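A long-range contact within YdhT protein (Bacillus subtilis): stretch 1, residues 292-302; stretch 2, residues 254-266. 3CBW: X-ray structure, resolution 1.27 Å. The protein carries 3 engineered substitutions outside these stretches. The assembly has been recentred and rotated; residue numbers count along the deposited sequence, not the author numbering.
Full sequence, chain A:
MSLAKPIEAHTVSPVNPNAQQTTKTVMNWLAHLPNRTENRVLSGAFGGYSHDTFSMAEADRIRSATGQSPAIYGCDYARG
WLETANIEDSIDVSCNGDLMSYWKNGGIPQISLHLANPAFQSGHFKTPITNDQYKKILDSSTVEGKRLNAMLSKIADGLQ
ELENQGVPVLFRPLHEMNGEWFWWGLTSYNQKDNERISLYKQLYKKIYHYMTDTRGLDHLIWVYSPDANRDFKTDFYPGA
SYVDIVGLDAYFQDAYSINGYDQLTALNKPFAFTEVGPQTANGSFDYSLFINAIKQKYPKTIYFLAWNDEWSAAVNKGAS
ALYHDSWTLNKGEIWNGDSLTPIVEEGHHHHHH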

ATOM      1  N   ASN A 292      -5.563  15.842  12.890  1.00 10.48           N
ATOM      2  CA  ASN A 292      -5.462  16.133  14.305  1.00 10.72           C
ATOM      3  C   ASN A 292      -5.246  14.863  15.127  1.00 10.52           C
ATOM      4  O   ASN A 292      -4.440  14.847  16.049  1.00 10.60           O
ATOM      5  CB  ASN A 292      -6.692  16.876  14.806  1.00 11.98           C
ATOM      6  CG  ASN A 292      -6.568  17.248  16.263  1.00 12.76           C
ATOM      7  OD1 ASN A 292      -7.107  16.576  17.141  1.00 13.46           O
ATOM      8  ND2 ASN A 292      -5.790  18.290  16.536  1.00 14.72           N
ATOM      9  N   ALA A 293      -5.984  13.805  14.798  1.00  9.68           N
ATOM     10  CA  ALA A 293      -5.809  12.507  15.460  1.00  9.43           C
ATOM     11  C   ALA A 293      -4.398  11.959  15.266  1.00  9.47           C
ATOM     12  O   ALA A 293      -3.808  11.397  16.191  1.00 10.16           O
ATOM     13  CB  ALA A 293      -6.851  11.509  14.989  1.00  9.37           C
ATOM     14  N   ILE A 294      -3.841  12.135  14.070  1.00  9.08           N
ATOM     15  CA  ILE A 294      -2.446  11.738  13.865  1.00  9.48           C
ATOM     16  C   ILE A 294      -1.521  12.456  14.848  1.00  9.99           C
ATOM     17  O   ILE A 294      -0.688  11.820  15.504  1.00 10.18           O
ATOM     18  CB  ILE A 294      -1.996  11.949  12.400  1.00  9.46           C
ATOM     19  CG1 ILE A 294      -2.611  10.869  11.513  1.00 10.13           C
ATOM     20  CG2 ILE A 294      -0.491  11.904  12.291  1.00  9.79           C
ATOM     21  CD1 ILE A 294      -2.521  11.145  10.023  1.00 11.47           C
ATOM     22  N   LYS A 295      -1.695  13.767  14.971  1.00 10.81           N
ATOM     23  CA  LYS A 295      -0.839  14.541  15.865  1.00 12.21           C
ATOM     24  C   LYS A 295      -0.986  14.101  17.319  1.00 12.15           C
ATOM     25  O   LYS A 295      -0.001  14.012  18.059  1.00 13.45           O
ATOM     26  CB  LYS A 295      -1.154  16.023  15.758  1.00 12.83           C
ATOM     27  CG  LYS A 295      -0.849  16.621  14.423  1.00 15.64           C
ATOM     28  CD  LYS A 295      -1.027  18.102  14.523  1.00 19.99           C
ATOM     29  CE  LYS A 295      -0.929  18.721  13.174  1.00 22.96           C
ATOM     30  NZ  LYS A 295      -0.555  20.162  13.243  1.00 24.98           N
ATOM     31  N   GLN A 296      -2.214  13.818  17.739  1.00 12.04           N
ATOM     32  CA  GLN A 296      -2.479  13.488  19.144  1.00 13.15           C
ATOM     33  C   GLN A 296      -2.293  12.015  19.500  1.00 13.73           C
ATOM     34  O   GLN A 296      -1.901  11.691  20.628  1.00 15.06           O
ATOM     35  CB  GLN A 296      -3.911  13.887  19.516  1.00 13.36           C
ATOM     36  CG  GLN A 296      -4.194  15.376  19.465  1.00 15.27           C
ATOM     37  CD  GLN A 296      -5.310  15.765  20.407  1.00 16.45           C
ATOM     38  OE1 GLN A 296      -5.213  15.544  21.618  1.00 19.50           O
ATOM     39  NE2 GLN A 296      -6.384  16.327  19.863  1.00 15.26           N
ATOM     40  N   LYS A 297      -2.617  11.129  18.559  1.00 12.98           N
ATOM     41  CA  LYS A 297      -2.776   9.687  18.824  1.00 13.30           C
ATOM     42  C   LYS A 297      -1.778   8.823  18.043  1.00 12.12           C
ATOM     43  O   LYS A 297      -1.409   7.753  18.498  1.00 13.03           O
ATOM     44  CB  LYS A 297      -4.189   9.201  18.441  1.00 13.05           C
ATOM     45  CG  LYS A 297      -5.388  10.015  18.972  1.00 15.90           C
ATOM     46  CD  LYS A 297      -5.508   9.996  20.489  1.00 17.97           C
ATOM     47  CE  LYS A 297      -5.896   8.629  21.030  1.00 18.70           C
ATOM     48  NZ  LYS A 297      -5.990   8.718  22.514  1.00 19.54           N
ATOM     49  N   TYR A 298      -1.381   9.259  16.847  1.00 10.79           N
ATOM     50  CA  TYR A 298      -0.586   8.403  15.950  1.00 10.48           C
ATOM     51  C   TYR A 298       0.639   9.150  15.403  1.00  9.99           C
ATOM     52  O   TYR A 298       0.859   9.189  14.194  1.00  9.88           O
ATOM     53  CB  TYR A 298      -1.454   7.864  14.785  1.00 10.68           C
ATOM     54  CG  TYR A 298      -2.898   7.544  15.133  1.00 10.61           C
ATOM     55  CD1 TYR A 298      -3.234   6.491  15.994  1.00 11.11           C
ATOM     56  CD2 TYR A 298      -3.939   8.288  14.581  1.00 10.07           C
ATOM     57  CE1 TYR A 298      -4.574   6.206  16.299  1.00 11.53           C
ATOM     58  CE2 TYR A 298      -5.273   8.008  14.881  1.00 11.53           C
ATOM     59  CZ  TYR A 298      -5.578   6.979  15.747  1.00 11.19           C
ATOM     60  OH  TYR A 298      -6.904   6.708  16.050  1.00 12.33           O
ATOM     61  N   PRO A 299       1.465   9.737  16.284  1.00 10.13           N
ATOM     62  CA  PRO A 299       2.500  10.634  15.780  1.00 10.79           C
ATOM     63  C   PRO A 299       3.590   9.990  14.912  1.00 10.39           C
ATOM     64  O   PRO A 299       4.229  10.696  14.128  1.00 11.12           O
ATOM     65  CB  PRO A 299       3.093  11.245  17.062  1.00 11.41           C
ATOM     66  CG  PRO A 299       2.830  10.209  18.097  1.00 11.65           C
ATOM     67  CD  PRO A 299       1.478   9.674  17.757  1.00 10.82           C
ATOM     68  N   LYS A 300       3.793   8.678  15.046  1.00  9.59           N
ATOM     69  CA  LYS A 300       4.802   7.980  14.232  1.00  9.74           C
ATOM     70  C   LYS A 300       4.359   7.743  12.781  1.00  8.95           C
ATOM     71  O   LYS A 300       5.143   7.257  11.969  1.00  8.99           O
ATOM     72  CB  LYS A 300       5.212   6.660  14.882  1.00 10.73           C
ATOM     73  CG  LYS A 300       5.974   6.823  16.187  1.00 13.10           C
ATOM     74  CD  LYS A 300       6.342   5.464  16.736  1.00 17.10           C
ATOM     75  CE  LYS A 300       7.287   5.580  17.912  1.00 20.01           C
ATOM     76  NZ  LYS A 300       7.704   4.218  18.343  1.00 21.58           N
ATOM     77  N   THR A 301       3.116   8.090  12.458  1.00  8.11           N
ATOM     78  CA  THR A 301       2.622   7.977  11.084  1.00  8.08           C
ATOM     79  C   THR A 301       3.530   8.726  10.109  1.00  8.01           C
ATOM     80  O   THR A 301       3.805   9.920  10.286  1.00  8.73           O
ATOM     81  CB  THR A 301       1.211   8.572  10.970  1.00  7.98           C
ATOM     82  OG1 THR A 301       0.329   7.862  11.840  1.00  8.54           O
ATOM     83  CG2 THR A 301       0.690   8.457   9.551  1.00  8.24           C
ATOM     84  N   ILE A 302       3.989   8.030   9.074  1.00  7.38           N
ATOM     85  CA  ILE A 302       4.829   8.660   8.052  1.00  8.22           C
ATOM     86  C   ILE A 302       4.092   9.030   6.765  1.00  7.77           C
ATOM     87  O   ILE A 302       4.597   9.830   5.994  1.00  7.90           O
ATOM     88  CB  ILE A 302       6.091   7.823   7.719  1.00  8.23           C
ATOM     89  CG1 ILE A 302       5.735   6.472   7.095  1.00  8.48           C
ATOM     90  CG2 ILE A 302       6.975   7.683   8.972  1.00  9.58           C
ATOM     91  CD1 ILE A 302       6.918   5.810   6.393  1.00  9.57           C
TER
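Stretch 2, residues 254-266: DAYSINGYDQLTA

Stretch 2 runs alongside stretch 1 in the same general sense, as the nearest CA pairs establish: Ala293 CA to Tyr256 CA is 5.4 Å, Tyr298 CA to Tyr261 CA 6.8 Å, and Lys300 CA to Thr265 CA 7.7 Å. The backbones therefore draw apart toward their C-terminal ends. Stretch 2 opens with a type I turn from Asp254 to Ser257, continues in extended form through Ile258 and Asn259, and enters a helix at Tyr261, with Gly260 as N-cap; phi/psi of 128/-15° at Gly260 suit glycine. Stretch 1 enters already helical at Asn292, then turns (type I, Tyr298 to Thr301).

At the narrow end, small meets flat. Ala293 CB lies 3.7 Å from the centroid of the Tyr256 ring and only 9° off its normal, so the methyl sits squarely over one face; Ala293 CB is also 3.8 Å from Ala255 CB. The far end of that ring is held by Tyr256 OH, which donates to Asn292 OD1 at 2.6 Å.

The main bump of stretch 1 is Tyr298, whose hydroxyl enters the hollow formed by the Asp254 to Ser257 turn and Ile258, just after it. Tyr298 OH donates to Ala255 O (2.7 Å) and accepts from Ile258 N (3.1 Å, 143°), bridging two backbone groups, while Tyr298 CZ rests 4.0 Å from Ile258 CB.

Tyr261 is the matching bump on stretch 2. The edge of Tyr298 points at its face (centroids 5.6 Å apart, planes at 61°), and Tyr298 CA lies 3.8 Å from the Tyr261 centroid. The tip fits the bend of stretch 1: Tyr261 OH accepts from Lys300 N at 2.9 Å and 159°, with Pro299 CD 3.3 Å from Tyr261 OH.

Beyond, packing loosens to Lys300 CD against Thr265 CG2 (4.0 Å), and two waters link Lys300 NZ to Thr265 O and OG1.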

ATOM      1  N   ASP A 254     -14.746   7.656  13.297  1.00 11.54           N
ATOM      2  CA  ASP A 254     -14.035   8.223  14.435  1.00 11.20           C
ATOM      3  C   ASP A 254     -12.538   8.049  14.218  1.00 11.02           C
ATOM      4  O   ASP A 254     -12.000   6.946  14.376  1.00 10.36           O
ATOM      5  CB  ASP A 254     -14.476   7.495  15.707  1.00 11.31           C
ATOM      6  CG  ASP A 254     -13.815   8.022  16.967  1.00 10.68           C
ATOM      7  OD1 ASP A 254     -12.945   8.912  16.898  1.00 11.64           O
ATOM      8  OD2 ASP A 254     -14.190   7.522  18.048  1.00 11.00           O
ATOM      9  N   ALA A 255     -11.865   9.147  13.881  1.00 11.49           N
ATOM     10  CA  ALA A 255     -10.424   9.121  13.636  1.00 12.23           C
ATOM     11  C   ALA A 255      -9.582   8.780  14.850  1.00 11.84           C
ATOM     12  O   ALA A 255      -8.433   8.410  14.708  1.00 12.38           O
ATOM     13  CB  ALA A 255      -9.976  10.462  13.087  1.00 13.27           C
ATOM     14  N   TYR A 256     -10.149   8.901  16.041  1.00 10.66           N
ATOM     15  CA  TYR A 256      -9.376   8.806  17.267  1.00 10.45           C
ATOM     16  C   TYR A 256      -9.431   7.421  17.900  1.00 10.88           C
ATOM     17  O   TYR A 256      -8.711   7.162  18.870  1.00 11.41           O
ATOM     18  CB  TYR A 256      -9.875   9.852  18.262  1.00 10.71           C
ATOM     19  CG  TYR A 256      -9.689  11.276  17.785  1.00 10.67           C
ATOM     20  CD1 TYR A 256      -8.657  12.059  18.278  1.00 11.08           C
ATOM     21  CD2 TYR A 256     -10.552  11.834  16.841  1.00 10.93           C
ATOM     22  CE1 TYR A 256      -8.489  13.374  17.850  1.00 11.87           C
ATOM     23  CE2 TYR A 256     -10.378  13.127  16.401  1.00 10.80           C
ATOM     24  CZ  TYR A 256      -9.362  13.884  16.908  1.00 10.78           C
ATOM     25  OH  TYR A 256      -9.242  15.179  16.470  1.00 12.64           O
ATOM     26  N   SER A 257     -10.278   6.554  17.347  1.00 11.34           N
ATOM     27  CA  SER A 257     -10.532   5.226  17.903  1.00 12.23           C
ATOM     28  C   SER A 257      -9.967   4.101  17.054  1.00 12.37           C
ATOM     29  O   SER A 257     -10.348   2.943  17.223  1.00 12.86           O
ATOM     30  CB  SER A 257     -12.033   5.024  18.095  1.00 12.70           C
ATOM     31  OG  SER A 257     -12.481   5.812  19.179  1.00 14.54           O
ATOM     32  N   ILE A 258      -9.058   4.432  16.146  1.00 12.00           N
ATOM     33  CA  ILE A 258      -8.491   3.414  15.270  1.00 12.08           C
ATOM     34  C   ILE A 258      -7.590   2.498  16.084  1.00 12.46           C
ATOM     35  O   ILE A 258      -6.715   2.964  16.811  1.00 14.15           O
ATOM     36  CB  ILE A 258      -7.726   4.034  14.090  1.00 11.31           C
ATOM     37  CG1 ILE A 258      -8.639   4.976  13.292  1.00 11.97           C
ATOM     38  CG2 ILE A 258      -7.196   2.930  13.181  1.00 12.49           C
ATOM     39  CD1 ILE A 258      -7.903   5.893  12.313  1.00 12.59           C
ATOM     40  N   ASN A 259      -7.851   1.198  15.985  1.00 11.54           N
ATOM     41  CA  ASN A 259      -7.102   0.188  16.713  1.00 11.43           C
ATOM     42  C   ASN A 259      -5.936  -0.332  15.882  1.00 10.83           C
ATOM     43  O   ASN A 259      -6.089  -0.576  14.682  1.00 11.33           O
ATOM     44  CB  ASN A 259      -8.069  -0.954  17.062  1.00 11.95           C
ATOM     45  CG  ASN A 259      -7.424  -2.077  17.843  1.00 12.75           C
ATOM     46  OD1 ASN A 259      -6.680  -2.890  17.290  1.00 13.28           O
ATOM     47  ND2 ASN A 259      -7.743  -2.161  19.135  1.00 16.66           N
ATOM     48  N   GLY A 260      -4.776  -0.491  16.513  1.00 10.49           N
ATOM     49  CA  GLY A 260      -3.673  -1.220  15.884  1.00 11.03           C
ATOM     50  C   GLY A 260      -2.342  -0.500  15.839  1.00 10.29           C
ATOM     51  O   GLY A 260      -1.308  -1.113  15.575  1.00 11.08           O
ATOM     52  N   TYR A 261      -2.361   0.804  16.090  1.00  9.70           N
ATOM     53  CA  TYR A 261      -1.161   1.621  16.020  1.00  9.93           C
ATOM     54  C   TYR A 261      -0.094   1.166  17.020  1.00 10.03           C
ATOM     55  O   TYR A 261       1.076   1.041  16.675  1.00  9.77           O
ATOM     56  CB  TYR A 261      -1.530   3.085  16.233  1.00  9.88           C
ATOM     57  CG  TYR A 261      -0.377   4.029  16.426  1.00  9.73           C
ATOM     58  CD1 TYR A 261       0.254   4.619  15.335  1.00  9.12           C
ATOM     59  CD2 TYR A 261       0.071   4.355  17.705  1.00  9.87           C
ATOM     60  CE1 TYR A 261       1.296   5.504  15.507  1.00  9.39           C
ATOM     61  CE2 TYR A 261       1.126   5.226  17.895  1.00 10.15           C
ATOM     62  CZ  TYR A 261       1.731   5.797  16.788  1.00  9.73           C
ATOM     63  OH  TYR A 261       2.751   6.684  16.946  1.00 10.86           O
ATOM     64  N   ASP A 262      -0.490   0.923  18.269  1.00 10.29           N
ATOM     65  CA  ASP A 262       0.469   0.499  19.287  1.00 12.03           C
ATOM     66  C   ASP A 262       1.130  -0.824  18.909  1.00 12.12           C
ATOM     67  O   ASP A 262       2.349  -0.940  18.963  1.00 13.41           O
ATOM     68  CB  ASP A 262      -0.217   0.350  20.647  1.00 12.09           C
ATOM     69  CG  ASP A 262      -0.604   1.683  21.264  1.00 14.57           C
ATOM     70  OD1 ASP A 262      -0.018   2.714  20.890  1.00 14.59           O
ATOM     71  OD2 ASP A 262      -1.472   1.673  22.170  1.00 17.58           O
ATOM     72  N   GLN A 263       0.304  -1.798  18.525  1.00 12.82           N
ATOM     73  CA  GLN A 263       0.743  -3.147  18.115  1.00 13.82           C
ATOM     74  C   GLN A 263       1.709  -3.110  16.931  1.00 12.60           C
ATOM     75  O   GLN A 263       2.705  -3.837  16.897  1.00 12.44           O
ATOM     76  CB  GLN A 263      -0.456  -4.038  17.716  1.00 15.28           C
ATOM     77  CG  GLN A 263      -1.541  -4.292  18.761  1.00 17.94           C
ATOM     78  CD  GLN A 263      -2.738  -3.374  18.585  1.00 19.06           C
ATOM     79  OE1 GLN A 263      -2.651  -2.160  18.827  1.00 18.80           O
ATOM     80  NE2 GLN A 263      -3.867  -3.945  18.169  1.00 19.20           N
ATOM     81  N   LEU A 264       1.413  -2.278  15.939  1.00 11.14           N
ATOM     82  CA  LEU A 264       2.231  -2.237  14.724  1.00 10.45           C
ATOM     83  C   LEU A 264       3.515  -1.443  14.904  1.00 10.12           C
ATOM     84  O   LEU A 264       4.580  -1.889  14.490  1.00 10.19           O
ATOM     85  CB  LEU A 264       1.412  -1.755  13.524  1.00 10.56           C
ATOM     86  CG  LEU A 264       0.333  -2.752  13.094  1.00 10.97           C
ATOM     87  CD1 LEU A 264      -0.542  -2.102  12.053  1.00 14.16           C
ATOM     88  CD2 LEU A 264       0.934  -4.057  12.560  1.00 11.98           C
ATOM     89  N   THR A 265       3.442  -0.289  15.565  1.00 10.65           N
ATOM     90  CA  THR A 265       4.663   0.476  15.824  1.00 11.03           C
ATOM     91  C   THR A 265       5.647  -0.322  16.695  1.00 11.45           C
ATOM     92  O   THR A 265       6.858  -0.155  16.569  1.00 12.56           O
ATOM     93  CB  THR A 265       4.393   1.856  16.465  1.00 11.15           C
ATOM     94  OG1 THR A 265       3.635   1.688  17.667  1.00 11.45           O
ATOM     95  CG2 THR A 265       3.638   2.768  15.510  1.00 11.95           C
ATOM     96  N   ALA A 266       5.115  -1.217  17.525  1.00 11.55           N
ATOM     97  CA  ALA A 266       5.942  -2.067  18.393  1.00 12.97           C
ATOM     98  C   ALA A 266       6.845  -3.032  17.604  1.00 13.11           C
ATOM     99  O   ALA A 266       7.838  -3.551  18.137  1.00 13.86           O
ATOM    100  CB  ALA A 266       5.061  -2.842  19.355  1.00 13.55           C
TER
HETATM  101  O   HOH W   1       8.005   2.264  16.013  1.00 20.63           O
HETATM  102  O   HOH W   2       4.903   3.462  19.387  1.00 32.50           O